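Local atomic coordinates of glycosyl transferases group 1 family protein (Francisella tularensis subsp. tularensis, PDB entry 5I45), a protein that probably transfers sugar units as a GT-B-type glycosyltransferase, of which this chain is the C-terminal domain. Residues Lys77-Leu80 against Glu81-Lys85; Pro161-Ser164 against Gln165-Ala168; Ile175-Ser178 against Lys179-Tyr182; Asn187-Asp190 against Leu191-Lys195. All coordinates share one frame; numbering follows the deposited sequence. Where two conformers were deposited one is given.

Contact 1. Residues Lys77-Leu80 against Glu81-Lys85; sequences KKEL and EQKVK
Lys-77 and Glu-81, one helical turn apart, form the shorter of the two salt bridges, with NZ of Lys-77 2.8 Å from OE2 of Glu-81. The ammonium meets that oxygen on its syn side, yet 32° out of the carboxylate plane. The lysine chain stays extended from CG to CE (CG anti to the backbone N, chi1 179°), and the bend at chi4 turns NZ onto OE2; CE, already 3.4 Å from Glu-81 OE2, lies alongside it. A water donates to Glu-81 OE1 and accepts weakly from Lys-77 NZ, so both carboxylate oxygens are engaged.

Glu-79 and Lys-83 make a looser pair: OE2 and NZ stand 3.5 Å apart, a weak bond reinforced by two waters, each donating to Glu-79 OE2 and accepting from Lys-83 NZ. The carboxylate of Glu-79 also lies alongside the amide of Gln-82, the planes 36° apart; NE2 of Gln-82 reaches OE1 of Glu-79 at 3.3 Å, again weakly.

The buried Leu-80 and Val-84 pack against helix 44-57 and strand 93-96, Leu-80 on Phe-95 and Val-84 on Ile-48 and Ile-93. Main-chain bonds from Glu-81 N to Lys-77 O and from Val-84 N to Leu-80 O (3.1 Å) confirm regular alpha-helix. Ion pairs along the more exposed flanks, with Leu-80 and Val-84 inward, mark an amphipathic helix, here that of the beta-alpha-beta unit 61-66, 74-86, 93-96.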
loop_
_atom_site.group_PDB
_atom_site.type_symbol
_atom_site.label_atom_id
_atom_site.label_comp_id
_atom_site.label_asym_id
_atom_site.label_seq_id
_atom_site.Cartn_x
_atom_site.Cartn_y
_atom_site.Cartn_z
ATOM N N LYS A 77 0.120 -10.406 -14.606
ATOM C CA LYS A 77 -0.244 -10.889 -13.288
ATOM C C LYS A 77 0.306 -12.308 -13.061
ATOM O O LYS A 77 0.868 -12.588 -11.995
ATOM C CB LYS A 77 -1.748 -10.828 -13.101
ATOM C CG LYS A 77 -2.207 -11.341 -11.754
ATOM C CD LYS A 77 -3.695 -11.125 -11.577
ATOM C CE LYS A 77 -4.204 -11.773 -10.306
ATOM N NZ LYS A 77 -4.558 -13.190 -10.539
ATOM N N LYS A 78 0.210 -13.174 -14.070
ATOM C CA LYS A 78 0.762 -14.532 -13.947
ATOM C C LYS A 78 2.276 -14.523 -13.676
ATOM O O LYS A 78 2.789 -15.315 -12.858
ATOM C CB LYS A 78 0.477 -15.339 -15.198
ATOM C CG LYS A 78 -0.891 -15.991 -15.231
ATOM C CD LYS A 78 -1.145 -16.794 -16.512
ATOM C CE LYS A 78 0.036 -17.643 -16.990
ATOM N NZ LYS A 78 1.094 -16.921 -17.797
ATOM N N GLU A 79 2.990 -13.619 -14.356
ATOM C CA GLU A 79 4.440 -13.516 -14.144
ATOM C C GLU A 79 4.715 -13.060 -12.720
ATOM O O GLU A 79 5.638 -13.541 -12.096
ATOM C CB GLU A 79 5.095 -12.575 -15.168
ATOM C CG GLU A 79 6.527 -12.106 -14.893
ATOM C CD GLU A 79 7.640 -13.142 -15.085
ATOM O OE1 GLU A 79 7.320 -14.317 -15.392
ATOM O OE2 GLU A 79 8.868 -12.783 -14.935
ATOM N N LEU A 80 3.945 -12.100 -12.215
ATOM C CA LEU A 80 4.133 -11.685 -10.823
ATOM C C LEU A 80 3.888 -12.837 -9.836
ATOM O O LEU A 80 4.656 -13.027 -8.891
ATOM C CB LEU A 80 3.235 -10.508 -10.505
ATOM C CG LEU A 80 3.510 -9.248 -11.317
ATOM C CD1 LEU A 80 2.521 -8.188 -10.840
ATOM C CD2 LEU A 80 4.936 -8.776 -11.224
ATOM N N GLU A 81 2.835 -13.601 -10.082
ATOM C CA GLU A 81 2.530 -14.766 -9.218
ATOM C C GLU A 81 3.665 -15.776 -9.250
ATOM O O GLU A 81 4.023 -16.330 -8.208
ATOM C CB GLU A 81 1.209 -15.408 -9.609
ATOM C CG GLU A 81 0.019 -14.534 -9.277
ATOM C CD GLU A 81 -1.251 -14.937 -9.998
ATOM O OE1 GLU A 81 -1.195 -15.639 -11.031
ATOM O OE2 GLU A 81 -2.331 -14.525 -9.541
ATOM N N GLN A 82 4.238 -15.999 -10.432
ATOM C CA GLN A 82 5.408 -16.869 -10.568
ATOM C C GLN A 82 6.596 -16.367 -9.799
ATOM O O GLN A 82 7.310 -17.162 -9.181
ATOM C CB GLN A 82 5.847 -17.036 -12.053
ATOM C CG GLN A 82 7.197 -17.750 -12.295
ATOM C CD GLN A 82 8.470 -16.891 -12.164
ATOM O OE1 GLN A 82 9.494 -17.369 -11.644
ATOM N NE2 GLN A 82 8.418 -15.642 -12.628
ATOM N N LYS A 83 6.870 -15.072 -9.871
ATOM C CA LYS A 83 8.014 -14.510 -9.151
ATOM C C LYS A 83 7.867 -14.797 -7.661
ATOM O O LYS A 83 8.809 -15.159 -6.992
ATOM C CB LYS A 83 8.137 -12.988 -9.348
ATOM C CG LYS A 83 8.614 -12.501 -10.694
ATOM C CD LYS A 83 8.747 -10.983 -10.661
ATOM C CE LYS A 83 9.098 -10.411 -12.011
ATOM N NZ LYS A 83 10.422 -10.863 -12.485
ATOM N N VAL A 84 6.666 -14.597 -7.131
ATOM C CA VAL A 84 6.398 -14.869 -5.718
ATOM C C VAL A 84 6.616 -16.344 -5.362
ATOM O O VAL A 84 7.253 -16.656 -4.356
ATOM C CB VAL A 84 4.967 -14.429 -5.362
ATOM C CG1 VAL A 84 4.602 -14.877 -3.964
ATOM C CG2 VAL A 84 4.809 -12.910 -5.475
ATOM N N LYS A 85 6.073 -17.226 -6.203
ATOM C CA LYS A 85 6.182 -18.675 -5.957
ATOM C C LYS A 85 7.640 -19.106 -6.030
ATOM O O LYS A 85 8.118 -19.860 -5.178
ATOM C CB LYS A 85 5.351 -19.471 -6.975
ATOM C CG LYS A 85 5.313 -20.965 -6.685
ATOM C CD LYS A 85 4.874 -21.751 -7.909
ATOM C CE LYS A 85 4.970 -23.263 -7.721
ATOM N NZ LYS A 85 3.936 -23.866 -6.820
HETATM O O HOH W 1 -3.332 -15.545 -12.589
HETATM O O HOH W 2 9.679 -10.240 -15.215
HETATM O O HOH W 3 10.962 -13.489 -12.896
#

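Contact 2. Residues Pro161-Ser164 against Gln165-Ala168; sequences PKSS and QQIA
Ser-163 caps the helix that starts at Ser-164: in the conformer given, its OG accepts from Gln-166 N at 3.1 Å, with an N-H...O angle of 152°. The hydroxyl lies anti to its own backbone N (chi1 172°), which turns it toward the amide three residues on. The carbonyl of the same serine adds a main-chain bond, from Ile-167 N at 3.3 Å, and a weak one from Gln-166 N. One residue further, Ala-168 N donates to Ser-164 O at 2.9 Å, the regular helical pattern.

A water bridges Ser-164 OG (2.7 Å, again in the conformer given) and Gln-165 OE1, to which it donates at 3.2 Å.

Van der Waals contact centres on the Gln-166 side chain. Extended beyond CG, it runs past the capping hydroxyl toward the preceding loop, where OE1 accepts from Glu-160 N. Ile-167 is buried against Glu-46 and Ala-50 of helix 44-57 and against Val-159.

The arrangement is a serine N-cap, by which the chain passes from the loop after strand 157-158 into helix 164-176.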
loop_
_atom_site.group_PDB
_atom_site.type_symbol
_atom_site.label_atom_id
_atom_site.label_comp_id
_atom_site.label_asym_id
_atom_site.label_seq_id
_atom_site.Cartn_x
_atom_site.Cartn_y
_atom_site.Cartn_z
ATOM N N PRO A 161 10.062 6.448 -9.492
ATOM C CA PRO A 161 9.383 5.371 -10.204
ATOM C C PRO A 161 10.377 4.345 -10.710
ATOM O O PRO A 161 11.586 4.629 -10.862
ATOM C CB PRO A 161 8.690 6.106 -11.358
ATOM C CG PRO A 161 9.497 7.334 -11.569
ATOM C CD PRO A 161 10.041 7.722 -10.237
ATOM N N LYS A 162 9.894 3.135 -10.945
ATOM C CA LYS A 162 10.681 2.046 -11.534
ATOM C C LYS A 162 11.874 1.638 -10.680
ATOM O O LYS A 162 12.904 1.222 -11.205
ATOM C CB LYS A 162 11.101 2.406 -12.959
ATOM C CG LYS A 162 9.924 2.824 -13.828
ATOM C CD LYS A 162 10.317 3.095 -15.265
ATOM C CE LYS A 162 9.173 3.682 -16.072
ATOM N NZ LYS A 162 9.339 3.562 -17.537
ATOM N N SER A 163 11.751 1.763 -9.356
ATOM C CA SER A 163 12.838 1.379 -8.424
ATOM C C SER A 163 12.398 0.538 -7.238
ATOM O O SER A 163 12.224 1.054 -6.110
ATOM C CB SER A 163 13.563 2.573 -7.861
ATOM O OG SER A 163 14.464 2.098 -6.846
ATOM N N SER A 164 12.309 -0.751 -7.490
ATOM C CA SER A 164 11.909 -1.686 -6.473
ATOM C C SER A 164 12.759 -1.586 -5.203
ATOM O O SER A 164 12.230 -1.663 -4.104
ATOM C CB SER A 164 11.943 -3.113 -7.002
ATOM O OG SER A 164 13.264 -3.524 -7.320
ATOM N N GLN A 165 14.078 -1.460 -5.337
ATOM C CA GLN A 165 14.925 -1.404 -4.142
ATOM C C GLN A 165 14.633 -0.169 -3.291
ATOM O O GLN A 165 14.724 -0.245 -2.077
ATOM C CB GLN A 165 16.420 -1.498 -4.479
ATOM C CG GLN A 165 17.298 -1.834 -3.273
ATOM C CD GLN A 165 16.876 -3.126 -2.603
ATOM O OE1 GLN A 165 16.649 -4.127 -3.270
ATOM N NE2 GLN A 165 16.710 -3.085 -1.277
ATOM N N GLN A 166 14.298 0.969 -3.912
ATOM C CA GLN A 166 13.966 2.146 -3.117
ATOM C C GLN A 166 12.694 1.882 -2.287
ATOM O O GLN A 166 12.614 2.273 -1.129
ATOM C CB GLN A 166 13.805 3.393 -3.974
ATOM C CG GLN A 166 15.109 3.941 -4.481
ATOM C CD GLN A 166 14.922 5.163 -5.337
ATOM O OE1 GLN A 166 13.954 5.920 -5.147
ATOM N NE2 GLN A 166 15.844 5.380 -6.271
ATOM N N ILE A 167 11.705 1.221 -2.878
ATOM C CA ILE A 167 10.500 0.851 -2.121
ATOM C C ILE A 167 10.882 -0.098 -0.970
ATOM O O ILE A 167 10.460 0.101 0.167
ATOM C CB ILE A 167 9.443 0.212 -3.028
ATOM C CG1 ILE A 167 8.933 1.195 -4.100
ATOM C CG2 ILE A 167 8.269 -0.284 -2.175
ATOM C CD1 ILE A 167 8.080 0.548 -5.166
ATOM N N ALA A 168 11.684 -1.116 -1.264
ATOM C CA ALA A 168 12.098 -2.039 -0.217
ATOM C C ALA A 168 12.797 -1.355 0.927
ATOM O O ALA A 168 12.574 -1.702 2.090
ATOM C CB ALA A 168 12.981 -3.126 -0.803
HETATM O O HOH W 4 14.127 -4.840 -5.170
#

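Contact 3. Residues Ile175-Ser178 against Lys179-Tyr182; sequences ISDS and KLRY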
loop_
_atom_site.group_PDB
_atom_site.type_symbol
_atom_site.label_atom_id
_atom_site.label_comp_id
_atom_site.label_asym_id
_atom_site.label_seq_id
_atom_site.Cartn_x
_atom_site.Cartn_y
_atom_site.Cartn_z
ATOM N N ILE A 175 9.020 -0.911 8.840
ATOM C CA ILE A 175 8.736 -2.121 9.595
ATOM C C ILE A 175 9.680 -2.217 10.781
ATOM O O ILE A 175 9.262 -2.630 11.866
ATOM C CB ILE A 175 8.868 -3.359 8.715
ATOM C CG1 ILE A 175 7.780 -3.343 7.648
ATOM C CG2 ILE A 175 8.788 -4.610 9.573
ATOM C CD1 ILE A 175 7.996 -4.347 6.534
ATOM N N SER A 176 10.930 -1.830 10.604
ATOM C CA SER A 176 11.893 -1.965 11.685
ATOM C C SER A 176 11.839 -0.921 12.769
ATOM O O SER A 176 12.409 -1.142 13.854
ATOM C CB SER A 176 13.280 -1.931 11.148
ATOM O OG SER A 176 14.143 -2.039 12.237
ATOM N N ASP A 177 11.254 0.234 12.454
ATOM C CA ASP A 177 11.064 1.314 13.441
ATOM C C ASP A 177 9.605 1.691 13.534
ATOM O O ASP A 177 9.138 2.562 12.853
ATOM C CB ASP A 177 11.942 2.513 13.028
ATOM C CG ASP A 177 12.023 3.590 14.070
ATOM O OD1 ASP A 177 11.151 3.678 14.962
ATOM O OD2 ASP A 177 12.995 4.392 13.978
ATOM N N SER A 178 8.878 0.956 14.355
ATOM C CA SER A 178 7.444 1.157 14.483
ATOM C C SER A 178 7.098 2.528 15.032
ATOM O O SER A 178 6.088 3.096 14.645
ATOM C CB SER A 178 6.807 0.064 15.326
ATOM O OG SER A 178 7.254 0.107 16.645
ATOM N N LYS A 179 7.918 3.069 15.940
ATOM C CA LYS A 179 7.614 4.393 16.461
ATOM C C LYS A 179 7.672 5.427 15.338
ATOM O O LYS A 179 6.847 6.301 15.258
ATOM C CB LYS A 179 8.543 4.759 17.622
ATOM C CG LYS A 179 8.222 4.014 18.909
ATOM C CD LYS A 179 9.219 4.329 20.015
ATOM C CE LYS A 179 10.424 3.385 20.078
ATOM N NZ LYS A 179 11.482 3.490 19.024
ATOM N N LEU A 180 8.640 5.291 14.458
ATOM C CA LEU A 180 8.737 6.206 13.326
ATOM C C LEU A 180 7.549 6.005 12.392
ATOM O O LEU A 180 6.942 6.951 11.928
ATOM C CB LEU A 180 10.021 5.966 12.545
ATOM C CG LEU A 180 10.167 6.757 11.235
ATOM C CD1 LEU A 180 10.221 8.259 11.459
ATOM C CD2 LEU A 180 11.411 6.225 10.539
ATOM N N ARG A 181 7.197 4.745 12.131
ATOM C CA ARG A 181 6.071 4.452 11.250
ATOM C C ARG A 181 4.797 5.107 11.756
ATOM O O ARG A 181 4.059 5.724 10.995
ATOM C CB ARG A 181 5.859 2.935 11.074
ATOM C CG ARG A 181 4.745 2.592 10.103
ATOM C CD ARG A 181 4.553 1.123 9.854
ATOM N NE ARG A 181 3.917 0.411 10.941
ATOM C CZ ARG A 181 4.473 -0.459 11.783
ATOM N NH1 ARG A 181 5.768 -0.723 11.808
ATOM N NH2 ARG A 181 3.685 -1.104 12.625
ATOM N N TYR A 182 4.536 4.952 13.040
ATOM C CA TYR A 182 3.308 5.528 13.601
ATOM C C TYR A 182 3.300 7.056 13.557
ATOM O O TYR A 182 2.244 7.650 13.321
ATOM C CB TYR A 182 3.031 5.002 15.019
ATOM C CG TYR A 182 2.704 3.504 15.079
ATOM C CD1 TYR A 182 1.849 2.916 14.166
ATOM C CD2 TYR A 182 3.235 2.705 16.059
ATOM C CE1 TYR A 182 1.536 1.564 14.224
ATOM C CE2 TYR A 182 2.928 1.350 16.137
ATOM C CZ TYR A 182 2.082 0.786 15.205
ATOM O OH TYR A 182 1.751 -0.570 15.275
HETATM O O HOH W 5 6.973 -2.712 13.131
HETATM O O HOH W 6 10.466 2.030 17.060
#
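Asp-177 reaches forward to Leu-180, OD1 accepting from the backbone N at 3.0 Å with an N-H...O angle of 158°. The amide comes from above the carboxylate plane, 60° out of it. With CG anti to the backbone N (chi1 -170°), the carboxylate leans over the first turn of the helix and brings CG to 3.5 Å from Leu-180 CB, the two side chains crossing at about a right angle.

The close-packed side belongs to Ile-175 and Arg-181, both buried. NH1 of Arg-181 lies 3.7 Å from Ser-178 CA, and a water in the guanidinium plane, at its edge, accepts from NH1 at 2.7 Å while donating to Ile-175 O. The same NH1 also bonds to Leu-174 O, and NH2 makes a salt bridge with Asp-113; thus the group ties the end of one helix to the start of the next. Ile-175 and Arg-181 both rest on Trp-61 and Ile-114, from two strands of the sheet.

Lys-179 is on the solvent side. Its chain bends at chi3 and chi4, leaving NZ 4.1 Å from Asp-177 OD1, too far for a direct ion pair. One water closes the gap, donating to that oxygen and accepting from Lys-179 NZ and N.

The chemistry implies an aspartate N-cap on helix 178-195, whose negative charge probably interacts favourably with the helix dipole and with the nearby ammonium.

Contact 4. Residues Asn187-Asp190 against Leu191-Lys195; sequences NGYD and LVTTK
Tyr-189 offers one ring face to the methyl of Thr-193, a CH-pi contact with CG2 3.7 Å from the ring centroid and 21° off the normal. The methyl is displaced toward the rim, where CZ is its nearest ring atom at 3.5 Å. At the ring's edge, in its plane, lies OD1 of Asp-190, an oxygen that accepts from Gln-186 NE2. The ring also takes part in a cation-pi interaction with Lys-135. Tyr-189 and Thr-193, four residues apart, lie along one side of helix 178-195, the last helix of the modelled chain.

Thr-193 holds its position by a second grip on the same residue. Its OG1 donates to Tyr-189 O at 2.9 Å, while the backbone N of Thr-193 donates to that oxygen too. The torsion that places OG1 between its backbone N and carbonyl carbon (chi1 56°) sends CG2 over the tyrosine ring.

On the inner side Leu-191 and the buried Val-192, the latter in the conformer given, pack on Met-132 of helix 126-133, and Val-192 also on Leu-129 and Ala-133. Val-192 N bonds to Gly-188 O at 3.0 Å, in keeping with regular helix.

Toward the C-terminal end the pattern weakens: Thr-194 N stands 3.3 Å from Asp-190 O, at an N-H...O angle of only 129°. The hydroxyl does better, Thr-194 OG1 donating to that carbonyl oxygen at 2.7 Å.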
loop_
_atom_site.group_PDB
_atom_site.type_symbol
_atom_site.label_atom_id
_atom_site.label_comp_id
_atom_site.label_asym_id
_atom_site.label_seq_id
_atom_site.Cartn_x
_atom_site.Cartn_y
_atom_site.Cartn_z
ATOM N N ASN A 187 1.229 11.929 11.077
ATOM C CA ASN A 187 1.453 13.190 10.410
ATOM C C ASN A 187 0.688 13.254 9.078
ATOM O O ASN A 187 0.132 14.284 8.735
ATOM C CB ASN A 187 2.937 13.405 10.146
ATOM C CG ASN A 187 3.754 13.640 11.405
ATOM O OD1 ASN A 187 4.996 13.507 11.385
ATOM N ND2 ASN A 187 3.108 14.015 12.492
ATOM N N GLY A 188 0.682 12.150 8.324
ATOM C CA GLY A 188 -0.082 12.101 7.065
ATOM C C GLY A 188 -1.581 12.291 7.303
ATOM O O GLY A 188 -2.252 13.024 6.593
ATOM N N TYR A 189 -2.071 11.607 8.336
ATOM C CA TYR A 189 -3.472 11.755 8.743
ATOM C C TYR A 189 -3.803 13.223 9.100
ATOM O O TYR A 189 -4.813 13.755 8.632
ATOM C CB TYR A 189 -3.752 10.823 9.931
ATOM C CG TYR A 189 -5.100 11.038 10.527
ATOM C CD1 TYR A 189 -5.308 11.996 11.529
ATOM C CD2 TYR A 189 -6.205 10.341 10.045
ATOM C CE1 TYR A 189 -6.559 12.231 12.036
ATOM C CE2 TYR A 189 -7.455 10.551 10.556
ATOM C CZ TYR A 189 -7.639 11.534 11.545
ATOM O OH TYR A 189 -8.882 11.792 12.054
ATOM N N ASP A 190 -2.935 13.841 9.898
ATOM C CA ASP A 190 -3.161 15.224 10.319
ATOM C C ASP A 190 -3.217 16.157 9.113
ATOM O O ASP A 190 -4.018 17.072 9.074
ATOM C CB ASP A 190 -2.082 15.674 11.297
ATOM C CG ASP A 190 -2.197 15.001 12.656
ATOM O OD1 ASP A 190 -3.245 14.408 12.953
ATOM O OD2 ASP A 190 -1.233 15.033 13.441
ATOM N N LEU A 191 -2.333 15.932 8.153
ATOM C CA LEU A 191 -2.309 16.743 6.968
ATOM C C LEU A 191 -3.578 16.591 6.151
ATOM O O LEU A 191 -4.204 17.573 5.787
ATOM C CB LEU A 191 -1.100 16.396 6.094
ATOM C CG LEU A 191 -1.080 17.067 4.718
ATOM C CD1 LEU A 191 -0.865 18.550 4.866
ATOM C CD2 LEU A 191 0.014 16.458 3.871
ATOM N N VAL A 192 -3.981 15.353 5.866
ATOM C CA VAL A 192 -5.121 15.181 4.968
ATOM C C VAL A 192 -6.446 15.571 5.609
ATOM O O VAL A 192 -7.303 16.155 4.945
ATOM C CB VAL A 192 -5.122 13.789 4.297
ATOM C CG1 VAL A 192 -3.783 13.574 3.606
ATOM C CG2 VAL A 192 -5.429 12.695 5.312
ATOM N N THR A 193 -6.608 15.338 6.912
ATOM C CA THR A 193 -7.865 15.716 7.567
ATOM C C THR A 193 -7.987 17.237 7.725
ATOM O O THR A 193 -9.091 17.763 7.912
ATOM C CB THR A 193 -8.068 15.015 8.921
ATOM O OG1 THR A 193 -6.944 15.279 9.765
ATOM C CG2 THR A 193 -8.237 13.530 8.727
ATOM N N THR A 194 -6.862 17.948 7.601
ATOM C CA THR A 194 -6.851 19.403 7.688
ATOM C C THR A 194 -6.952 20.045 6.325
ATOM O O THR A 194 -7.731 20.991 6.152
ATOM C CB THR A 194 -5.550 19.911 8.322
ATOM O OG1 THR A 194 -5.416 19.365 9.634
ATOM C CG2 THR A 194 -5.522 21.448 8.398
ATOM N N LYS A 195 -6.153 19.567 5.367
ATOM C CA LYS A 195 -6.025 20.238 4.072
ATOM C C LYS A 195 -6.735 19.589 2.877
ATOM O O LYS A 195 -6.991 20.266 1.884
ATOM C CB LYS A 195 -4.523 20.419 3.758
ATOM C CG LYS A 195 -4.229 21.136 2.447
ATOM C CD LYS A 195 -2.963 21.983 2.476
ATOM C CE LYS A 195 -1.715 21.202 2.809
ATOM N NZ LYS A 195 -0.461 21.950 2.433
#

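In the fold
The four contacts follow one another along the chain, and none touches another. Contact 1 lies on helix 74-86, within a beta-alpha-beta unit of the six-stranded parallel sheet. Contact 2 begins helix 164-176 and contact 3 marks where that helix gives way to helix 178-195, their centres about 19 Å apart; contact 4 follows on the second helix, its nearest atoms about 5 Å from contact 3. Contacts 1 and 2 both adjoin helix 44-57. Contacts 1 and 4 sit on opposite sides of the chain's centre, centres about 36 Å apart. Together they sample the helices round the Rossmann-like core expected of a GT-B C-terminal domain.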